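Side-chain contacts in ABC transporter periplasmic peptide-binding protein (Pseudoalteromonas, PDB 4QFL), which binds dipeptides such as Ala-Phe in the periplasm, probably delivering them to an ABC transporter for import: residues A[47-52]-A[412-417]; A[377-380]-A[385-388]. All coordinates share one frame; numbering follows the deposited sequence.

In the fold
Both contacts are buried and both touch the phenylalanine half of the bound Ala-Phe dipeptide, their centres about 12 Å apart. Contact 1 joins distant parts of the chain, the starts of helices 50-60 and 414-422, and is largely polar: two waters, an indole N-H and a serine hydroxyl bridge the gap. Contact 2 is local, nested along the chain inside the loop that contact 1 closes. It folds the turn 385-388 back against residues 377-380, which strand 373-378 leads into, mostly through a methionine in apolar packing. The two also abut directly, Pro380 packing on Tyr412 and Trp414, and Ala378 on Phe417.

Contact 1. Residues A[47-52]-A[412-417]. With PHE (phenylalanine), chain D; ALA (alanine), chain C.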
loop_
_atom_site.group_PDB
_atom_site.type_symbol
_atom_site.label_atom_id
_atom_site.label_comp_id
_atom_site.label_asym_id
_atom_site.label_seq_id
_atom_site.Cartn_x
_atom_site.Cartn_y
_atom_site.Cartn_z
ATOM N N THR A 47 -4.267 6.242 -5.948
ATOM C CA THR A 47 -3.936 6.156 -4.538
ATOM C C THR A 47 -2.927 5.048 -4.233
ATOM O O THR A 47 -2.799 4.088 -5.000
ATOM C CB THR A 47 -5.203 5.892 -3.720
ATOM O OG1 THR A 47 -4.934 6.134 -2.340
ATOM C CG2 THR A 47 -5.639 4.454 -3.889
ATOM N N THR A 48 -2.205 5.202 -3.120
ATOM C CA THR A 48 -1.444 4.112 -2.537
ATOM C C THR A 48 -1.956 3.804 -1.135
ATOM O O THR A 48 -1.256 3.191 -0.333
ATOM C CB THR A 48 0.047 4.421 -2.443
ATOM O OG1 THR A 48 0.250 5.576 -1.623
ATOM C CG2 THR A 48 0.619 4.666 -3.820
ATOM N N THR A 49 -3.178 4.213 -0.828
ATOM C CA THR A 49 -3.706 3.952 0.506
ATOM C C THR A 49 -4.469 2.644 0.596
ATOM O O THR A 49 -5.470 2.456 -0.071
ATOM C CB THR A 49 -4.616 5.072 0.975
ATOM O OG1 THR A 49 -3.842 6.272 1.063
ATOM C CG2 THR A 49 -5.197 4.723 2.338
ATOM N N GLY A 50 -3.992 1.747 1.446
ATOM C CA GLY A 50 -4.553 0.408 1.537
ATOM C C GLY A 50 -6.037 0.364 1.854
ATOM O O GLY A 50 -6.750 -0.505 1.360
ATOM N N SER A 51 -6.492 1.303 2.680
ATOM C CA SER A 51 -7.889 1.388 3.069
ATOM C C SER A 51 -8.786 1.491 1.847
ATOM O O SER A 51 -9.831 0.867 1.791
ATOM C CB SER A 51 -8.095 2.611 3.947
ATOM O OG SER A 51 -7.017 2.736 4.840
ATOM N N THR A 52 -8.371 2.288 0.871
ATOM C CA THR A 52 -9.140 2.447 -0.351
ATOM C C THR A 52 -9.032 1.224 -1.231
ATOM O O THR A 52 -10.035 0.729 -1.730
ATOM C CB THR A 52 -8.685 3.665 -1.143
ATOM O OG1 THR A 52 -8.922 4.841 -0.367
ATOM C CG2 THR A 52 -9.467 3.775 -2.442
ATOM N N TYR A 412 -4.763 13.305 12.608
ATOM C CA TYR A 412 -5.915 13.718 11.810
ATOM C C TYR A 412 -6.543 12.496 11.150
ATOM O O TYR A 412 -5.927 11.436 11.093
ATOM C CB TYR A 412 -5.512 14.720 10.720
ATOM C CG TYR A 412 -4.859 16.002 11.206
ATOM C CD1 TYR A 412 -5.620 17.078 11.620
ATOM C CD2 TYR A 412 -3.484 16.131 11.230
ATOM C CE1 TYR A 412 -5.024 18.250 12.070
ATOM C CE2 TYR A 412 -2.876 17.295 11.671
ATOM C CZ TYR A 412 -3.647 18.350 12.092
ATOM O OH TYR A 412 -3.038 19.509 12.529
ATOM N N GLU A 413 -7.764 12.656 10.654
ATOM C CA GLU A 413 -8.433 11.639 9.842
ATOM C C GLU A 413 -7.432 10.997 8.868
ATOM O O GLU A 413 -6.601 11.689 8.269
ATOM C CB GLU A 413 -9.638 12.263 9.102
ATOM C CG GLU A 413 -10.440 11.317 8.195
ATOM C CD GLU A 413 -9.783 11.101 6.849
ATOM O OE1 GLU A 413 -9.176 12.061 6.331
ATOM O OE2 GLU A 413 -9.860 9.977 6.313
ATOM N N TRP A 414 -7.521 9.676 8.724
ATOM C CA TRP A 414 -6.550 8.881 7.967
ATOM C C TRP A 414 -6.165 9.468 6.627
ATOM O O TRP A 414 -4.986 9.706 6.381
ATOM C CB TRP A 414 -7.077 7.466 7.786
ATOM C CG TRP A 414 -6.182 6.472 7.074
ATOM C CD1 TRP A 414 -6.596 5.523 6.191
ATOM C CD2 TRP A 414 -4.759 6.286 7.215
ATOM N NE1 TRP A 414 -5.537 4.771 5.764
ATOM C CE2 TRP A 414 -4.397 5.212 6.372
ATOM C CE3 TRP A 414 -3.764 6.923 7.957
ATOM C CZ2 TRP A 414 -3.080 4.756 6.254
ATOM C CZ3 TRP A 414 -2.456 6.473 7.836
ATOM C CH2 TRP A 414 -2.127 5.396 6.987
ATOM N N ASN A 415 -7.144 9.702 5.757
ATOM C CA ASN A 415 -6.847 10.251 4.432
ATOM C C ASN A 415 -6.262 11.671 4.470
ATOM O O ASN A 415 -5.372 12.008 3.692
ATOM C CB ASN A 415 -8.086 10.211 3.528
ATOM C CG ASN A 415 -8.555 8.786 3.223
ATOM O OD1 ASN A 415 -7.752 7.879 2.974
ATOM N ND2 ASN A 415 -9.859 8.591 3.247
ATOM N N THR A 416 -6.766 12.500 5.378
ATOM C CA THR A 416 -6.228 13.834 5.605
ATOM C C THR A 416 -4.781 13.746 6.053
ATOM O O THR A 416 -3.921 14.490 5.592
ATOM C CB THR A 416 -7.013 14.543 6.721
ATOM O OG1 THR A 416 -8.394 14.644 6.356
ATOM C CG2 THR A 416 -6.449 15.939 6.970
ATOM N N PHE A 417 -4.541 12.828 6.977
ATOM C CA PHE A 417 -3.226 12.553 7.531
ATOM C C PHE A 417 -2.206 12.286 6.432
ATOM O O PHE A 417 -1.137 12.912 6.387
ATOM C CB PHE A 417 -3.344 11.330 8.437
ATOM C CG PHE A 417 -2.114 11.024 9.225
ATOM C CD1 PHE A 417 -1.844 11.706 10.393
ATOM C CD2 PHE A 417 -1.251 10.021 8.824
ATOM C CE1 PHE A 417 -0.725 11.410 11.136
ATOM C CE2 PHE A 417 -0.133 9.722 9.559
ATOM C CZ PHE A 417 0.133 10.418 10.721
HETATM N N PHE D . -0.056 2.152 2.088
HETATM C CA PHE D . -0.129 2.651 3.456
HETATM C C PHE D . -1.215 1.920 4.212
HETATM O O PHE D . -1.089 1.675 5.407
HETATM C CB PHE D . -0.459 4.140 3.460
HETATM C CG PHE D . 0.658 5.008 2.996
HETATM C CD1 PHE D . 1.937 4.845 3.501
HETATM C CD2 PHE D . 0.432 5.995 2.063
HETATM C CE1 PHE D . 2.965 5.648 3.090
HETATM C CE2 PHE D . 1.454 6.805 1.645
HETATM C CZ PHE D . 2.726 6.632 2.154
HETATM O OXT PHE D . -2.247 1.568 3.639
HETATM N N ALA C . 1.451 -0.386 -0.002
HETATM C CA ALA C . 0.347 0.507 0.337
HETATM C C ALA C . 0.434 0.948 1.797
HETATM O O ALA C . 0.947 0.215 2.642
HETATM C CB ALA C . -0.996 -0.173 0.058
HETATM O O HOH W 1 -5.372 8.580 1.451
HETATM O O HOH W 2 -8.699 5.534 2.126
#
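Asn415 OD1 is gripped by two waters, each reaching back to a threonine hydroxyl of residues 47-52. One donates to Asn415 OD1 at 2.9 Å and also bonds Thr49 OG1; the second donates at 2.7 Å to the same Asn415 OD1 and accepts from Thr52 OG1. An amide suits this place because its other end, ND2, bonds the backbone O of Asn38, which fixes the flip of the group.

Beside the waters, the indole of Trp414 extends toward the other helix start, CG anti to the backbone N (chi1 -178°). Its NE1 donates to Ser51 OG at 2.7 Å, a short but bent and therefore weak bond, with the hydroxyl lying near the ring plane at the edge. Ser51 OG is held a second time by Glu36, and such a small side chain lets the indole edge come close. The methyl CG2 of Thr49 packs obliquely against the ring, 3.4 Å from Trp414 NE1, while its hydroxyl turns to the water.

The dipeptide lies alongside. Its PHE N donates to Thr48 O at 2.9 Å, and Gly50 N donates to PHE OXT at 2.8 Å. A beta carbon at Gly50 would collide with that oxygen, so glycine fits here. The indole edge faces PHE O near its plane. A ligand carboxylate met by the first backbone N-H of helix 50-60, whose dipole would probably favour the negative charge, marks this as the C-terminal end of the dipeptide pocket.

Contact 2. Residues A[377-380]-A[385-388]; sequences WAMP and YNPN. With PHE (phenylalanine), chain D.
Met379 lays its methyl group against both Tyr385 and Asn386. The CE carbon sits 3.7 Å from Tyr385 CE1, meeting the ring obliquely. The sulfur adds a Met-aromatic contact: SD is 5.0 Å from the centroid of the Tyr385 ring and 72° off its normal. A bend at the last torsion (chi3 -76°) turns the methyl off the line of the chain and into the angle between its two partners. Its other neighbour is the aliphatic part of Asn386, with Met379 CE 3.7 Å from Asn386 CB. A flexible, unbranched thioether suits this spot, since it can bend to follow both a ring and a short polar side chain.

Asn386 turns its carbonyl oxygen to its own loop: OD1 accepts from Asn388 N at 3.1 Å, forming an Asx turn that shapes the backbone through Pro387, while Asn388 caps the start of the following helix through Lys391 N.

Tyr385 adopts the less common setting with CG between the backbone N and carbonyl carbon (chi1 48°). From there its hydroxyl reaches the ligand, Tyr385 OH donating to PHE O at 2.6 Å, with that oxygen near the ring plane. Arg383 NE is a further partner of the bound phenylalanine. A phenylalanine in place of Tyr385 would probably leave PHE O without this bond, weakening the hold on the dipeptide's C-terminal end.

Around the contact, Met379 also packs on Ala389 of helix 389-401, on Trp414 and Phe417 of helix 414-422 and on Leu431 of strand 428-434. The methionine thus lies between helices 389-401 and 414-422, beside strand 428-434, which runs parallel to strand 373-378.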
loop_
_atom_site.group_PDB
_atom_site.type_symbol
_atom_site.label_atom_id
_atom_site.label_comp_id
_atom_site.label_asym_id
_atom_site.label_seq_id
_atom_site.Cartn_x
_atom_site.Cartn_y
_atom_site.Cartn_z
ATOM N N TRP A 377 3.834 12.745 14.378
ATOM C CA TRP A 377 2.551 12.513 13.774
ATOM C C TRP A 377 2.162 11.045 13.905
ATOM O O TRP A 377 2.963 10.166 13.602
ATOM C CB TRP A 377 2.608 12.950 12.322
ATOM C CG TRP A 377 2.558 14.434 12.195
ATOM C CD1 TRP A 377 3.361 15.344 12.819
ATOM C CD2 TRP A 377 1.653 15.184 11.385
ATOM N NE1 TRP A 377 3.007 16.623 12.449
ATOM C CE2 TRP A 377 1.959 16.547 11.570
ATOM C CE3 TRP A 377 0.618 14.831 10.514
ATOM C CZ2 TRP A 377 1.264 17.554 10.915
ATOM C CZ3 TRP A 377 -0.069 15.825 9.879
ATOM C CH2 TRP A 377 0.254 17.175 10.077
ATOM N N ALA A 378 0.936 10.797 14.367
ATOM C CA ALA A 378 0.451 9.446 14.647
ATOM C C ALA A 378 -0.801 9.105 13.849
ATOM O O ALA A 378 -1.772 9.862 13.858
ATOM C CB ALA A 378 0.177 9.273 16.138
ATOM N N MET A 379 -0.777 7.953 13.177
ATOM C CA MET A 379 -1.921 7.453 12.410
ATOM C C MET A 379 -3.150 7.248 13.300
ATOM O O MET A 379 -3.023 6.796 14.441
ATOM C CB MET A 379 -1.551 6.143 11.705
ATOM C CG MET A 379 -0.323 6.278 10.837
ATOM S SD MET A 379 0.231 4.733 10.083
ATOM C CE MET A 379 1.005 3.955 11.495
ATOM N N PRO A 380 -4.346 7.571 12.773
ATOM C CA PRO A 380 -5.601 7.490 13.526
ATOM C C PRO A 380 -6.243 6.100 13.505
ATOM O O PRO A 380 -7.184 5.838 14.249
ATOM C CB PRO A 380 -6.497 8.479 12.783
ATOM C CG PRO A 380 -6.046 8.365 11.373
ATOM C CD PRO A 380 -4.556 8.123 11.420
ATOM N N TYR A 385 1.295 -2.820 9.983
ATOM C CA TYR A 385 2.624 -2.525 10.497
ATOM C C TYR A 385 2.616 -1.739 11.808
ATOM O O TYR A 385 3.655 -1.550 12.422
ATOM C CB TYR A 385 3.447 -1.799 9.439
ATOM C CG TYR A 385 2.725 -0.646 8.789
ATOM C CD1 TYR A 385 2.743 0.616 9.362
ATOM C CD2 TYR A 385 2.025 -0.819 7.607
ATOM C CE1 TYR A 385 2.089 1.676 8.772
ATOM C CE2 TYR A 385 1.362 0.237 7.013
ATOM C CZ TYR A 385 1.402 1.483 7.597
ATOM O OH TYR A 385 0.752 2.541 7.014
ATOM N N ASN A 386 1.444 -1.288 12.232
ATOM C CA ASN A 386 1.332 -0.526 13.471
ATOM C C ASN A 386 -0.100 -0.461 13.992
ATOM O O ASN A 386 -0.890 0.364 13.552
ATOM C CB ASN A 386 1.906 0.884 13.306
ATOM C CG ASN A 386 2.033 1.611 14.628
ATOM O OD1 ASN A 386 1.378 1.262 15.605
ATOM N ND2 ASN A 386 2.880 2.624 14.663
ATOM N N PRO A 387 -0.413 -1.410 14.982
ATOM C CA PRO A 387 -1.837 -1.393 15.373
ATOM C C PRO A 387 -2.301 -0.256 16.299
ATOM O O PRO A 387 -3.493 -0.130 16.539
ATOM C CB PRO A 387 -2.041 -2.749 16.051
ATOM C CG PRO A 387 -0.767 -3.005 16.745
ATOM C CD PRO A 387 0.268 -2.562 15.766
ATOM N N ASN A 388 -1.384 0.555 16.803
ATOM C CA ASN A 388 -1.766 1.691 17.641
ATOM C C ASN A 388 -0.729 2.810 17.634
ATOM O O ASN A 388 0.052 2.945 18.582
ATOM C CB ASN A 388 -2.039 1.227 19.079
ATOM C CG ASN A 388 -2.842 2.239 19.887
ATOM O OD1 ASN A 388 -2.932 3.421 19.533
ATOM N ND2 ASN A 388 -3.429 1.777 20.981
HETATM N N PHE D . -0.056 2.152 2.088
HETATM C CA PHE D . -0.129 2.651 3.456
HETATM C C PHE D . -1.215 1.920 4.212
HETATM O O PHE D . -1.089 1.675 5.407
HETATM C CB PHE D . -0.459 4.140 3.460
HETATM C CG PHE D . 0.658 5.008 2.996
HETATM C CD1 PHE D . 1.937 4.845 3.501
HETATM C CD2 PHE D . 0.432 5.995 2.063
HETATM C CE1 PHE D . 2.965 5.648 3.090
HETATM C CE2 PHE D . 1.454 6.805 1.645
HETATM C CZ PHE D . 2.726 6.632 2.154
HETATM O OXT PHE D . -2.247 1.568 3.639
#